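Local structure of malate synthase (Haloferax volcanii, 3OYZ) at residues V11-S17 and P43-D49; F184-E190 and C225-P231; G240-R244 and G255-L259. The protein catalyses the magnesium-dependent Claisen condensation of acetyl-CoA with glyoxylate and the hydrolysis of the malyl-CoA intermediate, yielding malate and CoA in the glyoxylate cycle. All blocks are in the same frame, centred on the assembly; numbering follows the deposited sequence.

In the fold
The three contacts follow one another along the chain without overlap and sit on one parallel sheet, the wall of a TIM barrel, their centres 11 to 12 Å apart. Contact 1 pairs strand 13-18 with strand 45-49, contact 2 pairs strand 183-188 with strand 226-229, and contact 3 sets helix 238-249 against strand 255-258, which lies between strands 13-18 and 226-229 and so connects the other two. Inside the barrel the side chains of Phe14 and Leu185 meet, CD1 to CD1, at 3.7 Å. At the C-terminal ends of the strands contacts 1 and 3 bind acetyl-CoA, while contacts 2 and 3 touch pyruvate, so neighbouring strands together build the active site.

Contact 1 of 3, residues V11-S17 and P43-D49; sequences VRTFFTS and PDVWVPD. With ACO (acetyl coenzyme *a), chain B.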
# COMPACT_ATOMS: atom_id res chain seq x y z
N VAL A 11 -21.01 -7.83 -6.73
CA VAL A 11 -21.05 -9.18 -6.17
C VAL A 11 -20.83 -9.01 -4.68
O VAL A 11 -19.78 -8.54 -4.23
CB VAL A 11 -20.05 -10.19 -6.77
CG1 VAL A 11 -19.95 -11.46 -5.96
CG2 VAL A 11 -20.41 -10.57 -8.20
N ARG A 12 -21.85 -9.34 -3.85
CA ARG A 12 -21.73 -9.23 -2.40
C ARG A 12 -21.14 -10.46 -1.80
O ARG A 12 -20.44 -10.35 -0.78
CB ARG A 12 -23.15 -9.06 -1.76
CG ARG A 12 -23.83 -7.74 -2.15
CD ARG A 12 -25.31 -7.75 -1.69
NE ARG A 12 -26.02 -8.71 -2.54
CZ ARG A 12 -27.30 -9.05 -2.35
NH1 ARG A 12 -27.97 -8.51 -1.33
NH2 ARG A 12 -27.89 -9.84 -3.23
N THR A 13 -21.41 -11.65 -2.35
CA THR A 13 -21.16 -12.87 -1.59
C THR A 13 -20.65 -13.83 -2.64
O THR A 13 -21.20 -13.86 -3.73
CB THR A 13 -22.53 -13.45 -1.03
OG1 THR A 13 -23.56 -13.04 -1.93
CG2 THR A 13 -22.92 -12.70 0.21
N PHE A 14 -19.62 -14.58 -2.28
CA PHE A 14 -18.91 -15.53 -3.12
C PHE A 14 -18.86 -16.70 -2.17
O PHE A 14 -18.04 -16.73 -1.24
CB PHE A 14 -17.48 -14.93 -3.39
CG PHE A 14 -16.55 -15.79 -4.20
CD1 PHE A 14 -16.45 -15.66 -5.58
CD2 PHE A 14 -15.65 -16.60 -3.55
CE1 PHE A 14 -15.57 -16.45 -6.31
CE2 PHE A 14 -14.73 -17.34 -4.25
CZ PHE A 14 -14.66 -17.27 -5.64
N PHE A 15 -19.72 -17.70 -2.37
CA PHE A 15 -19.82 -18.79 -1.36
C PHE A 15 -19.25 -20.10 -1.82
O PHE A 15 -19.74 -20.57 -2.84
CB PHE A 15 -21.35 -19.06 -1.22
CG PHE A 15 -21.76 -20.14 -0.23
CD1 PHE A 15 -21.08 -20.34 0.95
CD2 PHE A 15 -22.96 -20.84 -0.45
CE1 PHE A 15 -21.47 -21.36 1.88
CE2 PHE A 15 -23.40 -21.84 0.47
CZ PHE A 15 -22.67 -22.07 1.66
N THR A 16 -18.26 -20.71 -1.19
CA THR A 16 -17.79 -21.98 -1.69
C THR A 16 -18.44 -23.18 -0.95
O THR A 16 -18.59 -23.13 0.28
CB THR A 16 -16.30 -22.13 -1.43
OG1 THR A 16 -16.09 -21.57 -0.13
CG2 THR A 16 -15.46 -21.24 -2.50
N SER A 17 -18.66 -24.29 -1.67
CA SER A 17 -19.16 -25.55 -1.09
C SER A 17 -18.30 -26.74 -1.48
O SER A 17 -17.96 -26.92 -2.64
CB SER A 17 -20.58 -25.80 -1.59
OG SER A 17 -21.43 -24.75 -1.14
N PRO A 43 -26.30 -16.94 -2.38
CA PRO A 43 -25.18 -16.00 -2.68
C PRO A 43 -25.30 -15.37 -4.06
O PRO A 43 -25.87 -15.99 -4.95
CB PRO A 43 -23.94 -16.87 -2.45
CG PRO A 43 -24.38 -18.25 -2.90
CD PRO A 43 -25.85 -18.34 -2.35
N ASP A 44 -24.79 -14.15 -4.28
CA ASP A 44 -24.69 -13.65 -5.66
C ASP A 44 -23.85 -14.59 -6.55
O ASP A 44 -24.13 -14.79 -7.73
CB ASP A 44 -24.05 -12.26 -5.63
CG ASP A 44 -24.98 -11.23 -5.08
OD1 ASP A 44 -26.22 -11.41 -5.27
OD2 ASP A 44 -24.50 -10.25 -4.47
N VAL A 45 -22.85 -15.23 -5.99
CA VAL A 45 -21.97 -16.11 -6.78
C VAL A 45 -21.76 -17.32 -5.94
O VAL A 45 -21.31 -17.25 -4.80
CB VAL A 45 -20.56 -15.43 -7.19
CG1 VAL A 45 -19.65 -16.47 -7.68
CG2 VAL A 45 -20.80 -14.55 -8.35
N TRP A 46 -22.07 -18.47 -6.52
CA TRP A 46 -21.91 -19.68 -5.78
C TRP A 46 -20.78 -20.48 -6.40
O TRP A 46 -20.76 -20.64 -7.61
CB TRP A 46 -23.24 -20.50 -5.85
CG TRP A 46 -23.07 -21.83 -5.15
CD1 TRP A 46 -22.41 -22.07 -3.97
CD2 TRP A 46 -23.53 -23.11 -5.60
NE1 TRP A 46 -22.43 -23.42 -3.68
CE2 TRP A 46 -23.08 -24.07 -4.69
CE3 TRP A 46 -24.31 -23.53 -6.71
CZ2 TRP A 46 -23.43 -25.44 -4.79
CZ3 TRP A 46 -24.55 -24.92 -6.88
CH2 TRP A 46 -24.13 -25.84 -5.91
N VAL A 47 -19.87 -20.98 -5.60
CA VAL A 47 -18.68 -21.66 -6.10
C VAL A 47 -18.59 -23.11 -5.64
O VAL A 47 -18.03 -23.41 -4.58
CB VAL A 47 -17.43 -20.82 -5.62
CG1 VAL A 47 -16.14 -21.37 -6.21
CG2 VAL A 47 -17.65 -19.39 -6.07
N PRO A 48 -19.10 -24.05 -6.45
CA PRO A 48 -18.73 -25.40 -6.04
C PRO A 48 -17.22 -25.58 -6.12
O PRO A 48 -16.65 -25.47 -7.20
CB PRO A 48 -19.34 -26.26 -7.15
CG PRO A 48 -20.58 -25.52 -7.60
CD PRO A 48 -20.16 -24.03 -7.49
N ASP A 49 -16.61 -25.97 -5.03
CA ASP A 49 -15.18 -25.92 -4.90
C ASP A 49 -14.46 -27.22 -4.97
O ASP A 49 -14.23 -27.79 -3.92
CB ASP A 49 -14.85 -25.18 -3.61
CG ASP A 49 -13.39 -24.82 -3.48
OD1 ASP A 49 -12.63 -25.04 -4.44
OD2 ASP A 49 -13.01 -24.39 -2.37
N1A ACO B . -21.84 -25.37 1.58
C2A ACO B . -22.99 -26.05 1.71
N3A ACO B . -23.52 -26.31 2.92
C4A ACO B . -22.92 -25.94 4.08
C5A ACO B . -21.65 -25.19 3.97
C6A ACO B . -21.09 -24.94 2.63
N6A ACO B . -19.90 -24.29 2.58
N7A ACO B . -21.23 -24.92 5.22
C8A ACO B . -22.14 -25.47 6.06
N9A ACO B . -23.16 -26.02 5.39
C1B ACO B . -24.33 -26.68 6.06
C2B ACO B . -23.81 -27.44 7.27
O2B ACO B . -23.37 -28.73 6.86
C3B ACO B . -25.01 -27.45 8.20
O3B ACO B . -25.83 -28.47 7.64
P3B ACO B . -26.98 -29.34 8.44
O7A ACO B . -28.21 -28.64 7.91
O8A ACO B . -26.57 -29.11 9.88
O9A ACO B . -26.81 -30.79 8.02
C4B ACO B . -25.63 -26.09 7.94
O4B ACO B . -25.29 -25.75 6.59
C5B ACO B . -25.04 -25.01 8.85
O5B ACO B . -23.64 -25.30 8.98
P1A ACO B . -22.72 -24.58 10.08
O1A ACO B . -23.02 -24.95 11.49
O2A ACO B . -22.87 -23.12 9.78
O3A ACO B . -21.18 -24.97 9.84
P2A ACO B . -20.59 -26.40 10.22
O4A ACO B . -21.69 -27.26 9.69
O5A ACO B . -19.97 -26.28 11.60
O6A ACO B . -19.28 -26.63 9.29
CBP ACO B . -17.37 -25.98 7.88
CCP ACO B . -18.19 -25.70 9.14
CDP ACO B . -16.78 -27.39 7.91
CEP ACO B . -16.21 -24.99 7.88
CAP ACO B . -18.20 -25.88 6.59
OAP ACO B . -18.93 -24.67 6.73
C9P ACO B . -17.39 -25.80 5.32
O9P ACO B . -16.79 -26.80 4.91
N8P ACO B . -17.33 -24.60 4.72
C7P ACO B . -16.57 -24.46 3.48
C6P ACO B . -15.05 -24.47 3.69
C5P ACO B . -14.47 -24.04 2.36
O5P ACO B . -15.22 -23.76 1.42
N4P ACO B . -13.14 -23.94 2.32
C3P ACO B . -12.38 -23.50 1.16
C2P ACO B . -12.60 -22.02 0.86
S1P ACO B . -11.32 -21.31 1.85
C ACO B . -9.84 -21.44 1.06
O ACO B . -9.65 -22.19 0.12
CH3 ACO B . -8.72 -20.61 1.59
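The Phe14 ring forms the apolar centre of this parallel pair, two neighbouring strands of the TIM barrel joined as a beta-alpha-beta unit through helix 29-36. Val47 CG2 lies 3.7 Å from the centroid of the Phe14 ring, almost on its normal, a CH-pi contact, and Val45 CG1 approaches Phe14 CD1 at 3.9 Å. These residues, with Thr16, point into the barrel, where Phe14 also meets Trp257 edge-to-face. The other face carries Phe15, Trp46, Ser17 and Pro48 toward the surrounding helices: Phe15 CB packs on Pro43 CG at 3.6 Å, Phe15 CD2 lies 3.8 Å from Trp46 CD1, and Ala34 touches both aromatic residues.

Between the faces runs the parallel ladder, with strand axes at 25°. It starts with a weak bond from Val45 N to Thr13 O (3.1 Å) and continues with Phe15 N to Val45 O (2.9 Å), Val47 N to Phe15 O (2.8 Å), Ser17 N to Val47 O (3.1 Å) and Asp49 N to Ser17 O (2.9 Å).

Charge closes the N-terminal end. Asp44 OD2 accepts from both Arg12 N and Arg12 NE at 2.9 Å, the latter as a salt bridge; Asp44 OD1 also pairs with Arg8 of the same chain and Arg409 of the second subunit, whose Gln412 bonds Arg12. At the C-terminal end, Asp49 forms a salt bridge with the glyoxylate-binding Arg84, and the strand grips acetyl-CoA: Thr16 OG1 donates to pantetheine O5P (2.8 Å) and Thr16 O accepts from adenine N6A (2.9 Å). Ser17 OG accepts from Trp46 NE1 at 3.0 Å. Ser17 OG donates to acetyl-CoA N1A at 2.8 Å.

Contact 2 of 3, residues F184-E190 and C225-P231; sequences FLLVDGE and CVAVDGP. With PYR (pyruvic acid), chain C.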
# COMPACT_ATOMS: atom_id res chain seq x y z
N PHE A 184 -13.57 -11.74 -14.80
CA PHE A 184 -14.77 -11.32 -14.06
C PHE A 184 -14.34 -10.91 -12.65
O PHE A 184 -14.26 -9.73 -12.39
CB PHE A 184 -15.84 -12.43 -14.07
CG PHE A 184 -17.08 -12.09 -13.26
CD1 PHE A 184 -17.52 -10.77 -13.16
CD2 PHE A 184 -17.79 -13.09 -12.57
CE1 PHE A 184 -18.63 -10.38 -12.37
CE2 PHE A 184 -18.92 -12.73 -11.77
CZ PHE A 184 -19.33 -11.40 -11.67
N LEU A 185 -14.05 -11.85 -11.76
CA LEU A 185 -13.76 -11.40 -10.40
C LEU A 185 -12.25 -11.57 -10.14
O LEU A 185 -11.59 -12.55 -10.60
CB LEU A 185 -14.45 -12.28 -9.32
CG LEU A 185 -15.97 -12.44 -9.55
CD1 LEU A 185 -16.50 -13.47 -8.56
CD2 LEU A 185 -16.56 -11.10 -9.16
N LEU A 186 -11.75 -10.63 -9.34
CA LEU A 186 -10.40 -10.76 -8.80
C LEU A 186 -10.64 -10.94 -7.32
O LEU A 186 -11.15 -10.03 -6.64
CB LEU A 186 -9.61 -9.44 -9.00
CG LEU A 186 -9.57 -9.00 -10.48
CD1 LEU A 186 -8.78 -7.61 -10.52
CD2 LEU A 186 -8.98 -10.17 -11.34
N VAL A 187 -10.23 -12.10 -6.81
CA VAL A 187 -10.68 -12.43 -5.46
C VAL A 187 -9.48 -12.66 -4.59
O VAL A 187 -8.68 -13.47 -4.95
CB VAL A 187 -11.52 -13.77 -5.45
CG1 VAL A 187 -12.07 -14.08 -4.07
CG2 VAL A 187 -12.64 -13.71 -6.47
N ASP A 188 -9.32 -11.99 -3.45
CA ASP A 188 -8.17 -12.28 -2.61
C ASP A 188 -8.26 -13.64 -1.93
O ASP A 188 -9.35 -14.02 -1.47
CB ASP A 188 -8.01 -11.21 -1.54
CG ASP A 188 -7.51 -9.91 -2.15
OD1 ASP A 188 -6.85 -10.06 -3.19
OD2 ASP A 188 -7.82 -8.83 -1.68
N GLY A 189 -7.11 -14.31 -1.81
CA GLY A 189 -7.03 -15.54 -1.07
C GLY A 189 -6.04 -15.36 0.07
O GLY A 189 -4.93 -15.81 -0.04
N GLU A 190 -6.49 -14.78 1.17
CA GLU A 190 -5.57 -14.41 2.24
C GLU A 190 -4.79 -15.57 2.85
O GLU A 190 -3.69 -15.35 3.35
CB GLU A 190 -6.24 -13.59 3.34
CG GLU A 190 -6.29 -12.08 3.11
CD GLU A 190 -7.53 -11.61 2.36
OE1 GLU A 190 -8.15 -12.50 1.74
OE2 GLU A 190 -7.85 -10.39 2.33
N CYS A 225 -13.04 -5.21 -13.69
CA CYS A 225 -13.31 -6.50 -13.02
C CYS A 225 -14.03 -6.14 -11.72
O CYS A 225 -14.24 -4.94 -11.48
CB CYS A 225 -12.01 -7.28 -12.76
SG CYS A 225 -11.30 -7.86 -14.28
N VAL A 226 -14.38 -7.10 -10.88
CA VAL A 226 -15.02 -6.81 -9.60
C VAL A 226 -14.16 -7.42 -8.51
O VAL A 226 -13.85 -8.61 -8.67
CB VAL A 226 -16.39 -7.49 -9.59
CG1 VAL A 226 -17.09 -7.30 -8.19
CG2 VAL A 226 -17.18 -6.85 -10.69
N ALA A 227 -13.87 -6.69 -7.43
CA ALA A 227 -12.93 -7.11 -6.38
C ALA A 227 -13.76 -7.76 -5.27
O ALA A 227 -14.80 -7.20 -4.92
CB ALA A 227 -12.19 -5.90 -5.77
N VAL A 228 -13.33 -8.90 -4.73
CA VAL A 228 -13.97 -9.66 -3.64
C VAL A 228 -12.87 -10.00 -2.65
O VAL A 228 -11.80 -10.47 -3.01
CB VAL A 228 -14.58 -11.02 -4.20
CG1 VAL A 228 -15.22 -11.92 -3.11
CG2 VAL A 228 -15.57 -10.74 -5.36
N ASP A 229 -13.12 -9.86 -1.36
CA ASP A 229 -12.24 -10.32 -0.30
C ASP A 229 -12.28 -11.83 -0.06
O ASP A 229 -13.27 -12.53 -0.43
CB ASP A 229 -12.45 -9.50 0.98
CG ASP A 229 -11.24 -9.59 1.93
OD1 ASP A 229 -10.10 -9.88 1.48
OD2 ASP A 229 -11.40 -9.37 3.14
N GLY A 230 -11.25 -12.30 0.65
CA GLY A 230 -11.00 -13.71 0.84
C GLY A 230 -11.72 -14.16 2.10
O GLY A 230 -12.49 -13.38 2.67
N PRO A 231 -11.43 -15.38 2.54
CA PRO A 231 -12.29 -15.98 3.57
C PRO A 231 -12.02 -15.45 4.98
O PRO A 231 -10.90 -15.07 5.36
CB PRO A 231 -12.01 -17.47 3.44
CG PRO A 231 -10.63 -17.50 2.87
CD PRO A 231 -10.64 -16.41 1.84
C PYR C . -7.11 -18.92 0.25
O PYR C . -5.99 -19.45 -0.08
OXT PYR C . -7.21 -17.96 1.09
CA PYR C . -8.23 -19.34 -0.46
O3 PYR C . -8.11 -20.23 -1.41
CB PYR C . -9.56 -18.72 -0.20
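Four backbone hydrogen bonds join these strands: Val226 N to Phe184 O (3.0 Å), Leu186 N to Val226 O (3.0 Å), Val228 N to Leu186 O (3.1 Å) and Asp188 N to Val228 O (2.9 Å). On its other edge strand 183-188 bonds to strand 152-157, so the amides of Leu186 and Asp188 serve this pair and those of Leu185 and Val187 face away from it. The pairing is one parallel step of the TIM barrel, with Leu185 CD2 packing on Val226 CB at 3.6 Å and on Val228 CG2 at 3.9 Å on the inner face of the barrel. Past the ladder the polar groups are acidic. Glu190 OE2 and Asp229 OD1 come within 2.5 Å, so one acid probably holds a proton, and Arg244 forms salt bridges with both residues. Asp229 OD1 also accepts from Gly230 N at 2.8 Å, while Asp188 OD1 is hydrogen-bonded to Thr216. Beside them Gly189, N-cap of helix 190-197, brings its C within 3.0 Å of pyruvate OXT, and Pro231 CD lies 3.3 Å from pyruvate CB.

Contact 3 of 3, residues G240-R244 and G255-L259; sequences GYRER and GIWSL. With ACO (acetyl coenzyme *a), chain B; PYR (pyruvic acid), chain C.
This contact belongs to a beta-alpha-beta unit of the TIM barrel, strand 226-229, helix 238-249, strand 255-258, whose last strand runs into the substrate pocket. Residues 240-244 form a turn inside the helix (phi/psi near -62/-43), with Arg244 N bonded to Gly240 O at 3.0 Å; residues 255-258 are extended. The short axes run nearly antiparallel, at 153°, and come no closer than 10.8 Å, so side chains bridge the gap; the nearest CA atoms, of Arg244 and Ile256, are 9.2 Å apart.

Tyr241, with chi1 t (-166°) and chi2 50°, extends its ring to the strand. Tyr241 OH donates to Trp257 O at 2.9 Å and accepts from Ser258 OG at 2.8 Å (Ser258 chi1 -79°), both partners lying near the ring plane. Ile256, t at chi1 and chi2, points to the helix: its CD1 packs on Tyr241 CE1 at 3.6 Å and on Arg244 CG at 4.1 Å, while the guanidinium of Arg244 continues to Asp229 and Glu190.

Trp257 (chi1 -158°, chi2 -65°) leads away from the helix. Its CH2 lies 3.2 Å from pyruvate CB, which sits over the ring face, and its NE1 bonds to Thr16. Leu259 O accepts from acetyl-CoA N8P at 3.0 Å and N6A at 3.1 Å. Tyr241 thus ties the helix by its hydroxyl to the backbone carbonyl of the very residue whose indole lines the pyruvate site.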
# COMPACT_ATOMS: atom_id res chain seq x y z
N GLY A 240 -16.87 -9.67 14.09
CA GLY A 240 -15.62 -9.60 13.31
C GLY A 240 -15.88 -9.58 11.81
O GLY A 240 -15.31 -8.77 11.11
N TYR A 241 -16.75 -10.44 11.30
CA TYR A 241 -17.08 -10.50 9.88
C TYR A 241 -17.70 -9.18 9.49
O TYR A 241 -17.30 -8.61 8.46
CB TYR A 241 -18.00 -11.67 9.60
CG TYR A 241 -18.22 -12.14 8.17
CD1 TYR A 241 -17.15 -12.39 7.29
CD2 TYR A 241 -19.52 -12.39 7.72
CE1 TYR A 241 -17.40 -12.89 5.99
CE2 TYR A 241 -19.79 -12.88 6.46
CZ TYR A 241 -18.72 -13.15 5.60
OH TYR A 241 -19.06 -13.66 4.38
N ARG A 242 -18.57 -8.63 10.34
CA ARG A 242 -19.16 -7.34 9.98
C ARG A 242 -18.15 -6.21 9.91
O ARG A 242 -18.22 -5.40 9.00
CB ARG A 242 -20.26 -6.86 10.95
CG ARG A 242 -21.56 -7.63 10.87
CD ARG A 242 -22.42 -7.29 12.09
NE ARG A 242 -23.62 -8.08 11.95
CZ ARG A 242 -24.55 -8.22 12.89
NH1 ARG A 242 -24.40 -7.57 14.04
NH2 ARG A 242 -25.62 -8.97 12.65
N GLU A 243 -17.27 -6.12 10.90
CA GLU A 243 -16.24 -5.08 10.93
C GLU A 243 -15.27 -5.20 9.71
O GLU A 243 -14.82 -4.18 9.16
CB GLU A 243 -15.40 -5.27 12.20
CG GLU A 243 -16.18 -4.81 13.45
CD GLU A 243 -15.42 -5.08 14.75
OE1 GLU A 243 -14.37 -5.77 14.74
OE2 GLU A 243 -15.91 -4.62 15.81
N ARG A 244 -14.92 -6.44 9.33
CA ARG A 244 -14.06 -6.67 8.15
C ARG A 244 -14.78 -6.19 6.89
O ARG A 244 -14.21 -5.50 6.04
CB ARG A 244 -13.71 -8.16 8.05
CG ARG A 244 -12.95 -8.47 6.75
CD ARG A 244 -11.66 -7.54 6.72
NE ARG A 244 -10.78 -8.16 5.74
CZ ARG A 244 -9.72 -8.89 6.03
NH1 ARG A 244 -9.27 -9.04 7.29
NH2 ARG A 244 -9.15 -9.48 5.00
N GLY A 255 -17.49 -7.03 -2.17
CA GLY A 255 -17.87 -8.43 -2.03
C GLY A 255 -16.97 -9.18 -1.09
O GLY A 255 -15.82 -8.75 -0.87
N ILE A 256 -17.43 -10.30 -0.54
CA ILE A 256 -16.58 -11.03 0.40
C ILE A 256 -16.83 -12.50 0.24
O ILE A 256 -17.92 -12.87 -0.17
CB ILE A 256 -16.68 -10.56 1.90
CG1 ILE A 256 -15.61 -11.23 2.78
CG2 ILE A 256 -18.16 -10.82 2.42
CD1 ILE A 256 -15.36 -10.55 4.14
N TRP A 257 -15.85 -13.34 0.53
CA TRP A 257 -16.03 -14.79 0.47
C TRP A 257 -16.95 -15.17 1.68
O TRP A 257 -16.86 -14.54 2.73
CB TRP A 257 -14.69 -15.43 0.70
CG TRP A 257 -14.45 -16.82 0.23
CD1 TRP A 257 -15.07 -18.00 0.67
CD2 TRP A 257 -13.43 -17.22 -0.70
NE1 TRP A 257 -14.54 -19.07 -0.02
CE2 TRP A 257 -13.53 -18.63 -0.85
CE3 TRP A 257 -12.48 -16.51 -1.48
CZ2 TRP A 257 -12.69 -19.34 -1.72
CZ3 TRP A 257 -11.68 -17.20 -2.36
CH2 TRP A 257 -11.77 -18.62 -2.46
N SER A 258 -17.82 -16.16 1.48
CA SER A 258 -18.67 -16.71 2.56
C SER A 258 -18.37 -18.17 2.74
O SER A 258 -18.21 -18.85 1.74
CB SER A 258 -20.13 -16.52 2.16
OG SER A 258 -20.37 -15.18 2.46
N LEU A 259 -18.20 -18.65 3.97
CA LEU A 259 -17.78 -20.05 4.14
C LEU A 259 -19.01 -20.88 4.59
O LEU A 259 -19.00 -22.12 4.58
CB LEU A 259 -16.64 -20.19 5.16
CG LEU A 259 -15.36 -19.50 4.67
CD1 LEU A 259 -14.33 -19.54 5.75
CD2 LEU A 259 -14.93 -20.32 3.44
N1A ACO B . -21.84 -25.37 1.58
C2A ACO B . -22.99 -26.05 1.71
N3A ACO B . -23.52 -26.31 2.92
C4A ACO B . -22.92 -25.94 4.08
C5A ACO B . -21.65 -25.19 3.97
C6A ACO B . -21.09 -24.94 2.63
N6A ACO B . -19.90 -24.29 2.58
N7A ACO B . -21.23 -24.92 5.22
C8A ACO B . -22.14 -25.47 6.06
N9A ACO B . -23.16 -26.02 5.39
C1B ACO B . -24.33 -26.68 6.06
C2B ACO B . -23.81 -27.44 7.27
O2B ACO B . -23.37 -28.73 6.86
C3B ACO B . -25.01 -27.45 8.20
O3B ACO B . -25.83 -28.47 7.64
P3B ACO B . -26.98 -29.34 8.44
O7A ACO B . -28.21 -28.64 7.91
O8A ACO B . -26.57 -29.11 9.88
O9A ACO B . -26.81 -30.79 8.02
C4B ACO B . -25.63 -26.09 7.94
O4B ACO B . -25.29 -25.75 6.59
C5B ACO B . -25.04 -25.01 8.85
O5B ACO B . -23.64 -25.30 8.98
P1A ACO B . -22.72 -24.58 10.08
O1A ACO B . -23.02 -24.95 11.49
O2A ACO B . -22.87 -23.12 9.78
O3A ACO B . -21.18 -24.97 9.84
P2A ACO B . -20.59 -26.40 10.22
O4A ACO B . -21.69 -27.26 9.69
O5A ACO B . -19.97 -26.28 11.60
O6A ACO B . -19.28 -26.63 9.29
CBP ACO B . -17.37 -25.98 7.88
CCP ACO B . -18.19 -25.70 9.14
CDP ACO B . -16.78 -27.39 7.91
CEP ACO B . -16.21 -24.99 7.88
CAP ACO B . -18.20 -25.88 6.59
OAP ACO B . -18.93 -24.67 6.73
C9P ACO B . -17.39 -25.80 5.32
O9P ACO B . -16.79 -26.80 4.91
N8P ACO B . -17.33 -24.60 4.72
C7P ACO B . -16.57 -24.46 3.48
C6P ACO B . -15.05 -24.47 3.69
C5P ACO B . -14.47 -24.04 2.36
O5P ACO B . -15.22 -23.76 1.42
N4P ACO B . -13.14 -23.94 2.32
C3P ACO B . -12.38 -23.50 1.16
C2P ACO B . -12.60 -22.02 0.86
S1P ACO B . -11.32 -21.31 1.85
C ACO B . -9.84 -21.44 1.06
O ACO B . -9.65 -22.19 0.12
CH3 ACO B . -8.72 -20.61 1.59
C PYR C . -7.11 -18.92 0.25
O PYR C . -5.99 -19.45 -0.08
OXT PYR C . -7.21 -17.96 1.09
CA PYR C . -8.23 -19.34 -0.46
O3 PYR C . -8.11 -20.23 -1.41
CB PYR C . -9.56 -18.72 -0.20